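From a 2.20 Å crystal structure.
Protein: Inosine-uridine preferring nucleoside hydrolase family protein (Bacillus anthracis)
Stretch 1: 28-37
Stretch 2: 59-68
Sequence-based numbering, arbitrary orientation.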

# COMPACT_ATOMS: atom_id res chain seq x y z
N GLU A 28 -23.81 -19.07 3.02
CA GLU A 28 -23.30 -19.93 1.97
C GLU A 28 -23.28 -19.07 0.73
O GLU A 28 -24.33 -18.72 0.21
N LEU A 29 -22.06 -18.75 0.30
CA LEU A 29 -21.83 -17.96 -0.90
C LEU A 29 -22.14 -18.87 -2.08
O LEU A 29 -21.49 -19.88 -2.24
N THR A 30 -23.14 -18.51 -2.89
CA THR A 30 -23.47 -19.25 -4.11
C THR A 30 -22.68 -18.80 -5.34
O THR A 30 -22.54 -19.53 -6.30
N GLY A 31 -22.17 -17.58 -5.29
CA GLY A 31 -21.47 -17.01 -6.39
C GLY A 31 -20.78 -15.75 -5.93
O GLY A 31 -21.24 -15.08 -5.02
N VAL A 32 -19.66 -15.43 -6.58
CA VAL A 32 -18.95 -14.18 -6.34
C VAL A 32 -18.70 -13.61 -7.71
O VAL A 32 -18.46 -14.37 -8.63
N SER A 33 -18.82 -12.30 -7.85
CA SER A 33 -18.40 -11.61 -9.07
C SER A 33 -17.77 -10.25 -8.82
O SER A 33 -17.98 -9.59 -7.78
N VAL A 34 -16.91 -9.85 -9.75
CA VAL A 34 -16.11 -8.64 -9.56
C VAL A 34 -16.47 -7.66 -10.64
O VAL A 34 -16.45 -8.00 -11.81
N ILE A 35 -16.76 -6.42 -10.24
CA ILE A 35 -16.97 -5.34 -11.21
C ILE A 35 -15.79 -4.36 -11.11
O ILE A 35 -15.36 -3.98 -10.01
N PRO A 36 -15.20 -3.98 -12.27
CA PRO A 36 -14.03 -3.10 -12.26
C PRO A 36 -14.33 -1.60 -12.01
O PRO A 36 -14.03 -0.74 -12.84
N ALA A 37 -14.90 -1.29 -10.85
CA ALA A 37 -15.31 0.06 -10.53
C ALA A 37 -14.20 0.68 -9.67
O ALA A 37 -13.34 1.39 -10.20
N THR A 59 -16.17 -25.41 -3.03
CA THR A 59 -15.70 -25.02 -4.36
C THR A 59 -16.68 -23.95 -4.89
O THR A 59 -17.87 -24.20 -4.94
N ILE A 60 -16.22 -22.73 -5.17
CA ILE A 60 -17.03 -21.75 -5.93
C ILE A 60 -16.19 -21.10 -7.03
O ILE A 60 -14.99 -21.31 -7.10
N GLU A 61 -16.85 -20.33 -7.89
CA GLU A 61 -16.18 -19.61 -8.97
C GLU A 61 -16.40 -18.11 -8.86
O GLU A 61 -17.38 -17.66 -8.29
N VAL A 62 -15.46 -17.36 -9.43
CA VAL A 62 -15.52 -15.90 -9.45
C VAL A 62 -15.74 -15.46 -10.90
O VAL A 62 -14.94 -15.81 -11.77
N ALA A 63 -16.82 -14.71 -11.15
CA ALA A 63 -17.10 -14.20 -12.47
C ALA A 63 -16.61 -12.77 -12.63
O ALA A 63 -16.69 -11.95 -11.71
N ALA A 64 -16.13 -12.47 -13.82
CA ALA A 64 -15.72 -11.15 -14.21
C ALA A 64 -16.84 -10.39 -14.90
O ALA A 64 -17.41 -10.90 -15.88
N SER A 65 -17.13 -9.18 -14.42
CA SER A 65 -18.07 -8.28 -15.08
C SER A 65 -17.53 -7.74 -16.39
O SER A 65 -16.32 -7.65 -16.57
N ASN A 66 -18.41 -7.43 -17.35
CA ASN A 66 -18.00 -6.65 -18.52
C ASN A 66 -18.79 -5.36 -18.55
O ASN A 66 -18.84 -4.64 -19.55
N SER A 67 -19.34 -5.03 -17.38
CA SER A 67 -20.07 -3.78 -17.20
C SER A 67 -19.08 -2.65 -17.26
O SER A 67 -17.91 -2.79 -16.85
N ARG A 68 -19.54 -1.53 -17.80
CA ARG A 68 -18.75 -0.32 -17.84
C ARG A 68 -19.46 0.77 -17.05
O ARG A 68 -20.67 0.80 -16.99

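Two neighbouring parallel strands make this contact, and three backbone hydrogen bonds hold the register between them. Ala 63 N donates to Val 32 O (3.0 Å), Val 34 N to Ala 63 O (2.9 Å), and Ser 65 N to Val 34 O (2.9 Å). This ladder pairs Val 32 with Val 62, Ser 33 with Ala 63 and Val 34 with Ala 64, so paired residues share a face and side chains alternate between the two faces. The rule to read here is that such pairing lets valines from both strands build one apolar strip, while the other face carries small side chains.

Ile 60, just before the paired segment, covers the most surface. Its CA-to-CB bond points toward the first stretch, and chi1 p with chi2 t brings Ile 60 CD1 to 3.7 Å from Val 32 CG2 and 4.4 Å from Leu 29 CB. The other branch is used too: Ile 60 CG2 lies 3.6 Å from Leu 29 O. The CA-to-CB bond of Leu 29 also points toward the second stretch, though both its chi angles fall between the usual wells.

Val 32 comes next and links two apolar partners. With chi1 t, its CG2 meets Ile 60 while Val 32 CG1 sits 4.4 Å from Val 62 CG1. Val 62 CG1 lies closer still to Val 34 CG2, at 3.7 Å. All three valines adopt t and share one face.

On the face bearing Ser 33 and Ala 63, Ser 33 CB and Ala 63 CB are 4.0 Å apart, and Ser 33, in the p rotamer, sends its hydroxyl to a partner elsewhere in the structure.

Beyond the ladder, Ser 65 takes over. Its t rotamer places Ser 65 OG 3.6 Å from Ile 35 CG1, and Ser 67 N donates to Ser 65 OG at 2.8 Å, a bond within its own stretch. The extended, all-t Ile 35 carries Ile 35 CD1 to 3.9 Å from Ser 67 CB, while Pro 36 CD rests 3.9 Å from Ser 65 CB.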

# COMPACT_ATOMS: atom_id res chain seq x y z
CB GLU A 28 -24.22 -21.13 1.76
CG GLU A 28 -23.86 -22.01 0.58
CD GLU A 28 -24.93 -23.05 0.25
OE1 GLU A 28 -24.97 -23.52 -0.91
OE2 GLU A 28 -25.74 -23.41 1.15
CB LEU A 29 -20.38 -17.48 -0.93
CG LEU A 29 -20.06 -16.01 -0.64
CD1 LEU A 29 -21.00 -15.31 0.31
CD2 LEU A 29 -18.55 -15.81 -0.23
CB THR A 30 -24.97 -19.13 -4.42
OG1 THR A 30 -25.32 -17.76 -4.52
CG2 THR A 30 -25.77 -19.76 -3.34
CB VAL A 32 -17.63 -14.42 -5.57
CG1 VAL A 32 -16.92 -13.13 -5.31
CG2 VAL A 32 -17.92 -15.09 -4.25
CB SER A 33 -19.57 -11.52 -10.04
OG SER A 33 -20.69 -10.96 -9.42
CB VAL A 34 -14.59 -8.92 -9.60
CG1 VAL A 34 -13.77 -7.64 -9.32
CG2 VAL A 34 -14.23 -10.05 -8.65
CB ILE A 35 -18.40 -4.64 -11.07
CG1 ILE A 35 -18.66 -3.71 -12.26
CG2 ILE A 35 -18.55 -3.92 -9.70
CD1 ILE A 35 -19.98 -3.01 -12.22
CB PRO A 36 -13.41 -3.40 -13.66
CG PRO A 36 -14.56 -3.61 -14.51
CD PRO A 36 -15.54 -4.41 -13.64
CB ALA A 37 -16.66 0.08 -9.85
CB THR A 59 -15.62 -26.31 -5.28
OG1 THR A 59 -14.37 -26.40 -5.96
CG2 THR A 59 -16.75 -26.41 -6.31
CB ILE A 60 -17.64 -20.62 -5.02
CG1 ILE A 60 -16.57 -19.90 -4.21
CG2 ILE A 60 -18.68 -21.20 -4.07
CD1 ILE A 60 -17.09 -18.67 -3.54
CB GLU A 61 -16.63 -20.18 -10.31
CG GLU A 61 -16.44 -21.72 -10.34
CD GLU A 61 -16.72 -22.35 -11.69
OE1 GLU A 61 -17.27 -21.66 -12.59
OE2 GLU A 61 -16.39 -23.56 -11.81
CB VAL A 62 -14.23 -15.26 -8.86
CG1 VAL A 62 -14.33 -13.77 -8.76
CG2 VAL A 62 -13.95 -15.82 -7.47
CB ALA A 63 -18.58 -14.26 -12.74
CB ALA A 64 -14.48 -11.27 -15.17
CB SER A 65 -18.39 -7.08 -14.18
OG SER A 65 -19.26 -6.20 -14.82
CB ASN A 66 -18.00 -7.44 -19.87
CG ASN A 66 -19.37 -8.00 -20.26
OD1 ASN A 66 -19.47 -8.73 -21.26
ND2 ASN A 66 -20.42 -7.67 -19.53
CB SER A 67 -20.83 -3.77 -15.90
OG SER A 67 -21.98 -4.64 -15.94
CB ARG A 68 -18.58 0.12 -19.26
CG ARG A 68 -17.80 -0.85 -20.08
CD ARG A 68 -17.91 -0.47 -21.52
NE ARG A 68 -17.17 -1.38 -22.37
CZ ARG A 68 -16.80 -1.13 -23.63
NH1 ARG A 68 -17.11 0.03 -24.20
NH2 ARG A 68 -16.17 -2.07 -24.33